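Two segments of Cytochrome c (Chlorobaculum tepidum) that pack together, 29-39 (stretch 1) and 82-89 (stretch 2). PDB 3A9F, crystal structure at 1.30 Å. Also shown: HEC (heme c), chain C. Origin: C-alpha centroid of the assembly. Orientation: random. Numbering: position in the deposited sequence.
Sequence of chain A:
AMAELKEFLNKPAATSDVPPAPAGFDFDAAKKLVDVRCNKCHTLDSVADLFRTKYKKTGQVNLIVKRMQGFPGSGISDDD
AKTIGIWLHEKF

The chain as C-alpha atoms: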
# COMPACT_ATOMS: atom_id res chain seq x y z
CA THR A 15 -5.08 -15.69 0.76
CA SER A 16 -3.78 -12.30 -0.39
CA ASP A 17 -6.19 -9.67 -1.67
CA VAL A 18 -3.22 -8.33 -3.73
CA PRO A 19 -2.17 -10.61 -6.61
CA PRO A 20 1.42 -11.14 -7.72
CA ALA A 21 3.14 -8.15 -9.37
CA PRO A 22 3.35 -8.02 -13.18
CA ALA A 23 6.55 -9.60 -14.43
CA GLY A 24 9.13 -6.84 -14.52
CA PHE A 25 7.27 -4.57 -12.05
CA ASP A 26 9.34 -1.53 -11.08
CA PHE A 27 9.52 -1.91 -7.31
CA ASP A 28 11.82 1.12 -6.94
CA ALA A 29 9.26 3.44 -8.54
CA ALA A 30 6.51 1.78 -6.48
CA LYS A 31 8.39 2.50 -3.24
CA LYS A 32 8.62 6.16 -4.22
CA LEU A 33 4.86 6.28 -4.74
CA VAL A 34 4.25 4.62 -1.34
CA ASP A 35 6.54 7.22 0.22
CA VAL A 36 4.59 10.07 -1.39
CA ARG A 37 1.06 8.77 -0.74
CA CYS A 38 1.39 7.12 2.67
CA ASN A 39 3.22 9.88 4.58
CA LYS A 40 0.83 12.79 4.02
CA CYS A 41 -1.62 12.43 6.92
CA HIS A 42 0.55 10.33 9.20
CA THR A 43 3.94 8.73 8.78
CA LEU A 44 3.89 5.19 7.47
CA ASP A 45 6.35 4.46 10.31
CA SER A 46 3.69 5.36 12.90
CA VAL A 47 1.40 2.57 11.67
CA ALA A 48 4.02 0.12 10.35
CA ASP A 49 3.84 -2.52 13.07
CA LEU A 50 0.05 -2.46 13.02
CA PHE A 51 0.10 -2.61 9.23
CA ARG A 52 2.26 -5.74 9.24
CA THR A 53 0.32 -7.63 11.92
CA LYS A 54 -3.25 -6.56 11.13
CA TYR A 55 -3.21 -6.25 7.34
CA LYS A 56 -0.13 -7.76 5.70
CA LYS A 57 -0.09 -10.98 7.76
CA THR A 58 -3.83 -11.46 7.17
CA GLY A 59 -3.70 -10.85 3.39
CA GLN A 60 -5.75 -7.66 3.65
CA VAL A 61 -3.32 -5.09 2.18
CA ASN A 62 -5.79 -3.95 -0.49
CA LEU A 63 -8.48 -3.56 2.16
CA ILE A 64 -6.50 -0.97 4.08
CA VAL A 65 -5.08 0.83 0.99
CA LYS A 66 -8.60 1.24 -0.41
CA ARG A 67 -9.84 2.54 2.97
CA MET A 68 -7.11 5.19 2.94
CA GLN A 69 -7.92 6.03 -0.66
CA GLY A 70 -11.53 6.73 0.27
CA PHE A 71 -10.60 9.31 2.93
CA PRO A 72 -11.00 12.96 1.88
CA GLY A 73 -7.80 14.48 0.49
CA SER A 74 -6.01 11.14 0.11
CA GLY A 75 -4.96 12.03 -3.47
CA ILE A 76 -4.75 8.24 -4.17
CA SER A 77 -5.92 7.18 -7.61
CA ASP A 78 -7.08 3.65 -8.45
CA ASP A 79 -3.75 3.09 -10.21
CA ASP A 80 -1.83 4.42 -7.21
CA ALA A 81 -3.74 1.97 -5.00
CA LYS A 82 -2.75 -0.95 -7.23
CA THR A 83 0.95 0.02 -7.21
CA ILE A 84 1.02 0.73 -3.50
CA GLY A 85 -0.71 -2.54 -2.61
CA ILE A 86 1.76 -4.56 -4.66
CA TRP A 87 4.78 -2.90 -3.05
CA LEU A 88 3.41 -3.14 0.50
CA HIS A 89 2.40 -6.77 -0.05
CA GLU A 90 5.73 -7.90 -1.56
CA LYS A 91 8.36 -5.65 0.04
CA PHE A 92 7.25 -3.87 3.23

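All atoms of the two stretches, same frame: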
# COMPACT_ATOMS: atom_id res chain seq x y z
N ALA A 29 10.23 2.38 -8.27
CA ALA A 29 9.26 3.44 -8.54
C ALA A 29 8.06 3.27 -7.62
O ALA A 29 7.51 4.26 -7.12
CB ALA A 29 8.83 3.41 -10.00
N ALA A 30 7.65 2.03 -7.37
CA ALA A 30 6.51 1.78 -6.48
C ALA A 30 6.80 2.27 -5.07
O ALA A 30 5.95 2.89 -4.45
CB ALA A 30 6.16 0.30 -6.46
N LYS A 31 8.02 2.03 -4.57
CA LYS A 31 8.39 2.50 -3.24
C LYS A 31 8.30 4.02 -3.15
O LYS A 31 7.86 4.56 -2.13
CB LYS A 31 9.81 2.04 -2.88
CG LYS A 31 10.27 2.43 -1.46
CD LYS A 31 11.71 1.96 -1.22
CE LYS A 31 12.20 2.33 0.17
NZ LYS A 31 12.48 3.79 0.27
N LYS A 32 8.71 4.71 -4.21
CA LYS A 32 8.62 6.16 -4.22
C LYS A 32 7.17 6.61 -4.11
O LYS A 32 6.88 7.56 -3.37
CB LYS A 32 9.28 6.72 -5.48
CG LYS A 32 10.78 6.56 -5.46
CD LYS A 32 11.42 7.10 -6.72
CE LYS A 32 12.94 6.85 -6.69
NZ LYS A 32 13.60 7.33 -7.92
N LEU A 33 6.27 5.93 -4.80
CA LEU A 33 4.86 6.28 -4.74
C LEU A 33 4.25 6.01 -3.35
O LEU A 33 3.47 6.81 -2.85
CB LEU A 33 4.09 5.55 -5.83
CG LEU A 33 2.64 6.03 -6.05
CD1 LEU A 33 2.53 7.53 -6.35
CD2 LEU A 33 1.99 5.18 -7.12
N VAL A 34 4.64 4.89 -2.73
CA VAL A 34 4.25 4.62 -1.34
C VAL A 34 4.72 5.74 -0.43
O VAL A 34 3.96 6.24 0.42
CB VAL A 34 4.82 3.25 -0.85
CG1 VAL A 34 4.56 3.07 0.64
CG2 VAL A 34 4.23 2.10 -1.65
N ASP A 35 5.97 6.17 -0.62
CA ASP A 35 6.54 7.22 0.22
C ASP A 35 5.75 8.52 0.08
O ASP A 35 5.47 9.19 1.07
CB ASP A 35 8.00 7.48 -0.15
CG ASP A 35 8.95 6.38 0.33
OD1 ASP A 35 8.55 5.45 1.07
OD2 ASP A 35 10.14 6.46 -0.07
N VAL A 36 5.36 8.85 -1.15
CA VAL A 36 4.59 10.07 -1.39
C VAL A 36 3.16 9.96 -0.81
O VAL A 36 2.70 10.88 -0.13
CB VAL A 36 4.51 10.39 -2.92
CG1 VAL A 36 3.57 11.57 -3.20
CG2 VAL A 36 5.89 10.70 -3.46
N ARG A 37 2.48 8.85 -1.07
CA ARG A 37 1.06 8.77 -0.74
C ARG A 37 0.78 8.42 0.71
O ARG A 37 -0.25 8.80 1.24
CB ARG A 37 0.33 7.78 -1.65
CG ARG A 37 0.30 8.18 -3.12
CD ARG A 37 -0.37 9.52 -3.35
NE ARG A 37 -0.57 9.76 -4.78
CZ ARG A 37 -0.43 10.95 -5.37
NH1 ARG A 37 -0.02 12.01 -4.69
NH2 ARG A 37 -0.68 11.08 -6.67
N CYS A 38 1.69 7.68 1.35
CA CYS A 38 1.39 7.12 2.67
C CYS A 38 2.12 7.83 3.80
O CYS A 38 2.14 7.32 4.92
CB CYS A 38 1.69 5.61 2.69
SG CYS A 38 0.76 4.68 1.45
N ASN A 39 2.62 9.04 3.53
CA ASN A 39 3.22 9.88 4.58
C ASN A 39 2.62 11.27 4.67
O ASN A 39 3.21 12.14 5.32
CB ASN A 39 4.73 9.99 4.40
CG ASN A 39 5.43 8.68 4.70
OD1 ASN A 39 5.62 8.34 5.86
ND2 ASN A 39 5.81 7.95 3.67
N LYS A 82 -3.27 0.33 -6.74
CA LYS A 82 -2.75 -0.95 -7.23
C LYS A 82 -1.24 -1.05 -6.99
O LYS A 82 -0.74 -2.05 -6.46
CB LYS A 82 -3.04 -1.11 -8.73
CG LYS A 82 -4.51 -1.32 -9.06
CD LYS A 82 -4.68 -1.25 -10.58
CE LYS A 82 -6.05 -1.58 -11.09
NZ LYS A 82 -6.05 -1.45 -12.57
N THR A 83 -0.51 -0.00 -7.37
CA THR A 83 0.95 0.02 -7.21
C THR A 83 1.36 -0.09 -5.75
O THR A 83 2.27 -0.85 -5.40
CB THR A 83 1.49 1.30 -7.85
OG1 THR A 83 1.20 1.26 -9.25
CG2 THR A 83 2.99 1.47 -7.62
N ILE A 84 0.70 0.69 -4.91
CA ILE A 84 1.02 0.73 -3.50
C ILE A 84 0.74 -0.61 -2.85
O ILE A 84 1.56 -1.10 -2.07
CB ILE A 84 0.22 1.87 -2.82
CG1 ILE A 84 0.77 3.22 -3.27
CG2 ILE A 84 0.25 1.72 -1.27
CD1 ILE A 84 -0.13 4.41 -2.94
N GLY A 85 -0.39 -1.22 -3.18
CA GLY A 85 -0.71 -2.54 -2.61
C GLY A 85 0.32 -3.60 -2.98
O GLY A 85 0.71 -4.40 -2.14
N ILE A 86 0.74 -3.60 -4.24
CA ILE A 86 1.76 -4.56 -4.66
C ILE A 86 3.05 -4.36 -3.87
O ILE A 86 3.61 -5.33 -3.35
CB ILE A 86 2.03 -4.44 -6.17
CG1 ILE A 86 0.82 -4.96 -6.96
CG2 ILE A 86 3.32 -5.20 -6.54
CD1 ILE A 86 0.81 -4.50 -8.43
N TRP A 87 3.52 -3.13 -3.75
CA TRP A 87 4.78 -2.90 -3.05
C TRP A 87 4.64 -3.26 -1.57
O TRP A 87 5.51 -3.94 -1.01
CB TRP A 87 5.28 -1.45 -3.21
CG TRP A 87 6.67 -1.31 -2.69
CD1 TRP A 87 7.83 -1.51 -3.40
CD2 TRP A 87 7.07 -1.04 -1.34
NE1 TRP A 87 8.92 -1.34 -2.58
CE2 TRP A 87 8.48 -1.06 -1.31
CE3 TRP A 87 6.36 -0.75 -0.16
CZ2 TRP A 87 9.21 -0.81 -0.14
CZ3 TRP A 87 7.08 -0.51 1.00
CH2 TRP A 87 8.50 -0.54 1.00
N LEU A 88 3.57 -2.82 -0.92
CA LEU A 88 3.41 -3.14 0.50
C LEU A 88 3.31 -4.66 0.70
O LEU A 88 3.92 -5.21 1.64
CB LEU A 88 2.19 -2.47 1.09
CG LEU A 88 2.29 -0.96 1.23
CD1 LEU A 88 0.89 -0.40 1.53
CD2 LEU A 88 3.31 -0.57 2.32
N HIS A 89 2.57 -5.33 -0.18
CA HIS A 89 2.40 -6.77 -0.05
C HIS A 89 3.73 -7.51 -0.21
O HIS A 89 4.04 -8.43 0.56
CB HIS A 89 1.36 -7.28 -1.05
CG HIS A 89 1.16 -8.75 -1.01
ND1 HIS A 89 1.31 -9.55 -2.12
CD2 HIS A 89 0.86 -9.58 0.02
CE1 HIS A 89 1.10 -10.81 -1.78
NE2 HIS A 89 0.83 -10.86 -0.49
FE HEC C . -3.59 5.99 6.80
CHA HEC C . -4.66 4.97 9.87
CHB HEC C . -1.91 3.01 6.42
CHC HEC C . -2.47 7.00 3.74
CHD HEC C . -5.38 8.87 7.09
NA HEC C . -3.34 4.33 7.92
C1A HEC C . -3.88 4.10 9.17
C2A HEC C . -3.51 2.77 9.61
C3A HEC C . -2.76 2.22 8.64
C4A HEC C . -2.62 3.20 7.58
CMA HEC C . -2.10 0.84 8.58
CAA HEC C . -3.95 2.14 10.95
CBA HEC C . -5.30 1.45 10.75
CGA HEC C . -5.71 0.67 11.97
O1A HEC C . -5.45 1.12 13.10
O2A HEC C . -6.30 -0.41 11.79
NB HEC C . -2.36 5.20 5.38
C1B HEC C . -1.84 3.91 5.39
C2B HEC C . -1.23 3.66 4.11
C3B HEC C . -1.40 4.76 3.36
C4B HEC C . -2.10 5.74 4.14
CMB HEC C . -0.57 2.30 3.76
CAB HEC C . -1.04 5.06 1.90
CBB HEC C . -1.94 4.18 1.00
NC HEC C . -3.87 7.64 5.65
C1C HEC C . -3.28 7.88 4.42
C2C HEC C . -3.67 9.19 3.98
C3C HEC C . -4.46 9.73 4.93
C4C HEC C . -4.62 8.75 5.97
CMC HEC C . -3.14 9.84 2.70
CAC HEC C . -5.13 11.12 5.00
CBC HEC C . -6.02 11.44 3.76
ND HEC C . -4.81 6.78 8.25
C1D HEC C . -5.49 7.99 8.13
C2D HEC C . -6.31 8.20 9.30
C3D HEC C . -6.08 7.01 10.15
C4D HEC C . -5.15 6.17 9.44
CMD HEC C . -7.20 9.41 9.53
CAD HEC C . -6.73 6.75 11.52
CBD HEC C . -8.14 6.20 11.35
CGD HEC C . -8.06 4.79 10.84
O1D HEC C . -7.52 3.91 11.55
O2D HEC C . -8.51 4.56 9.69

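The helices of residues 29-37 and 82-89 cross at 107° with their axes 8.7 Å apart, and no hydrogen bond links them; the contact is built from side-chain packing. Thr 83 points toward the partner helix and offers its methyl group, CG2 lying 3.6 Å from Ala 30 CB and 3.9 Å from Leu 33 CD2. The CA-to-CB bond of Ile 84 runs sideways, but its side chain extends back into the contact: CD1 reaches Arg 37 CB at 3.6 Å, CG1 lies 4.0 Å from Val 34 CG2, and CG2 sits 4.1 Å from Cys 38 SG. That sulfur is bonded covalently to heme CAB, and Ile 84 CG2 is also 4.0 Å from heme CBB, so the residue touches both the helix and its cofactor. Gly 85, without a side chain, and Ile 86 make no contact with the first stretch. Trp 87 buries the largest area of any residue here. Lys 31 CB lies over one face of its indole, 3.9 Å from the centroid of the five-membered ring, a CH-pi contact, while the lysine's end leads away to a salt bridge between NZ and Asp 35 OD2 (3.6 Å). Val 34 CG2 approaches Trp 87 CE3 at 3.9 Å. Finally, Leu 88 CD2 meets Val 34 CG1 at 4.2 Å, while its CD1 lies 3.8 Å from heme CMB.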